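PDB 3MDN: glutamine aminotransferase class-II domain protein from Ruegeria pomeroyi, which probably acts as a class-II glutamine amidotransferase, hydrolysing glutamine through an N-terminal nucleophile to release ammonia. Local coordinates for the interface of chains A and B. Sequence-based numbering; all coordinates share one arbitrary frame. Chains: chain A/B, Glutamine aminotransferase class-II domain protein.

The interface of chains A and B. Residues chain A 60, 62, 71, 75; chain B 60, 62, 71, 75.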
loop_
_atom_site.group_PDB
_atom_site.type_symbol
_atom_site.label_atom_id
_atom_site.label_comp_id
_atom_site.label_asym_id
_atom_site.label_seq_id
_atom_site.Cartn_x
_atom_site.Cartn_y
_atom_site.Cartn_z
ATOM N N TYR A 60 -0.680 -10.731 10.355
ATOM C CA TYR A 60 -0.875 -9.451 9.704
ATOM C C TYR A 60 0.478 -8.807 9.609
ATOM O O TYR A 60 1.145 -8.596 10.647
ATOM C CB TYR A 60 -1.814 -8.535 10.512
ATOM C CG TYR A 60 -2.098 -7.180 9.856
ATOM C CD1 TYR A 60 -1.081 -6.239 9.664
ATOM C CD2 TYR A 60 -3.377 -6.850 9.420
ATOM C CE1 TYR A 60 -1.326 -5.008 9.059
ATOM C CE2 TYR A 60 -3.646 -5.613 8.810
ATOM C CZ TYR A 60 -2.613 -4.698 8.626
ATOM O OH TYR A 60 -2.882 -3.473 8.025
ATOM N N ASP A 62 2.805 -5.746 7.053
ATOM C CA ASP A 62 2.750 -4.694 6.070
ATOM C C ASP A 62 4.014 -3.863 6.181
ATOM O O ASP A 62 4.699 -3.888 7.217
ATOM C CB ASP A 62 1.543 -3.812 6.366
ATOM C CG ASP A 62 0.869 -3.298 5.106
ATOM O OD1 ASP A 62 1.459 -3.448 4.008
ATOM O OD2 ASP A 62 -0.254 -2.746 5.220
ATOM N N ASN A 71 -5.723 0.244 9.433
ATOM C CA ASN A 71 -6.229 -1.117 9.495
ATOM C C ASN A 71 -5.543 -1.893 10.637
ATOM O O ASN A 71 -6.192 -2.582 11.448
ATOM C CB ASN A 71 -6.009 -1.821 8.147
ATOM C CG ASN A 71 -6.889 -1.249 7.026
ATOM O OD1 ASN A 71 -8.009 -0.817 7.267
ATOM N ND2 ASN A 71 -6.378 -1.262 5.794
ATOM N N VAL A 75 -7.345 -3.589 13.861
ATOM C CA VAL A 75 -7.086 -4.949 14.311
ATOM C C VAL A 75 -6.570 -4.988 15.782
ATOM O O VAL A 75 -7.088 -5.748 16.616
ATOM C CB VAL A 75 -6.098 -5.687 13.381
ATOM C CG1 VAL A 75 -5.573 -6.969 14.047
ATOM C CG2 VAL A 75 -6.737 -5.988 12.029
ATOM N N TYR B 60 -11.958 -2.341 8.646
ATOM C CA TYR B 60 -10.819 -2.651 7.786
ATOM C C TYR B 60 -11.212 -2.250 6.381
ATOM O O TYR B 60 -12.226 -2.748 5.855
ATOM C CB TYR B 60 -10.511 -4.145 7.788
ATOM C CG TYR B 60 -9.267 -4.521 7.024
ATOM C CD1 TYR B 60 -9.243 -4.521 5.622
ATOM C CD2 TYR B 60 -8.094 -4.869 7.704
ATOM C CE1 TYR B 60 -8.068 -4.852 4.923
ATOM C CE2 TYR B 60 -6.938 -5.209 7.028
ATOM C CZ TYR B 60 -6.912 -5.194 5.641
ATOM O OH TYR B 60 -5.742 -5.552 4.989
ATOM N N ASP B 62 -9.391 -1.192 2.338
ATOM C CA ASP B 62 -8.251 -0.875 1.490
ATOM C C ASP B 62 -8.585 -0.895 0.017
ATOM O O ASP B 62 -9.587 -1.488 -0.399
ATOM C CB ASP B 62 -7.070 -1.788 1.786
ATOM C CG ASP B 62 -5.759 -1.033 1.795
ATOM O OD1 ASP B 62 -5.631 -0.074 1.003
ATOM O OD2 ASP B 62 -4.872 -1.387 2.602
ATOM N N ASN B 71 -3.451 -9.728 4.308
ATOM C CA ASN B 71 -3.937 -9.274 5.587
ATOM C C ASN B 71 -5.449 -9.407 5.740
ATOM O O ASN B 71 -5.930 -9.940 6.758
ATOM C CB ASN B 71 -3.446 -7.866 5.888
ATOM C CG ASN B 71 -1.938 -7.805 6.016
ATOM O OD1 ASN B 71 -1.296 -8.762 6.452
ATOM N ND2 ASN B 71 -1.361 -6.677 5.632
ATOM N N VAL B 75 -7.445 -11.704 8.407
ATOM C CA VAL B 75 -8.494 -11.169 9.238
ATOM C C VAL B 75 -9.838 -11.899 9.029
ATOM O O VAL B 75 -10.517 -12.250 10.013
ATOM C CB VAL B 75 -8.601 -9.641 9.033
ATOM C CG1 VAL B 75 -9.894 -9.062 9.627
ATOM C CG2 VAL B 75 -7.356 -8.959 9.607
#
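The carboxamide of B:Asn71 lies flat over one face of the A:Tyr60 ring, its plane turned only 7° from the ring plane and its CG 3.8 Å from the ring centroid. A:Asn71 covers a face of the B:Tyr60 ring in the same manner, with amide and ring 11° apart, as the two-fold axis requires. Each asparagine side chain crosses its tyrosine at about a right angle, yet its amide runs from OD1 to ND2 along the ring's long axis: OD1 sits towards the backbone end, 3.4 Å from the partner CA in the case of B:Asn71 OD1 and A:Tyr60 CA, while ND2 reaches the phenol end, with B:Asn71 ND2 3.8 Å from A:Tyr60 CZ. The methylene sits over the CD2-CE2 rim of the same face, B:Asn71 CB 3.7 Å from A:Tyr60 CD2. Near the axis the two rings meet, A:Tyr60 CE2 arriving in plane at the edge of the B:Tyr60 ring, with the two CE2 atoms 3.8 Å apart. To one side, A:Val75 CG2 and B:Val75 CG2 touch at 3.9 Å, closing the helix-to-helix contact with methyl groups. To the other, A:Asn71 ND2 points towards the B:Asp62 carboxylate, 3.5 Å from OD2, too long to count as a hydrogen bond but possibly favourable electrostatically. Behind these contacts, in chain A, strand 58-62 carries A:Tyr60 and A:Asp62, and helix 70-78 presents A:Asn71 and A:Val75 one turn apart, with the same elements in chain B. The tyrosine CG stands anti to its own nitrogen (chi1 -178° in A:Tyr60), which extends the ring from the strand towards the opposite helix. Strand and helix of one subunit thus interlock with helix and strand of the other in a small symmetric patch, which would help hold two of the four copies of the deposited assembly together, if this pairing persists in solution.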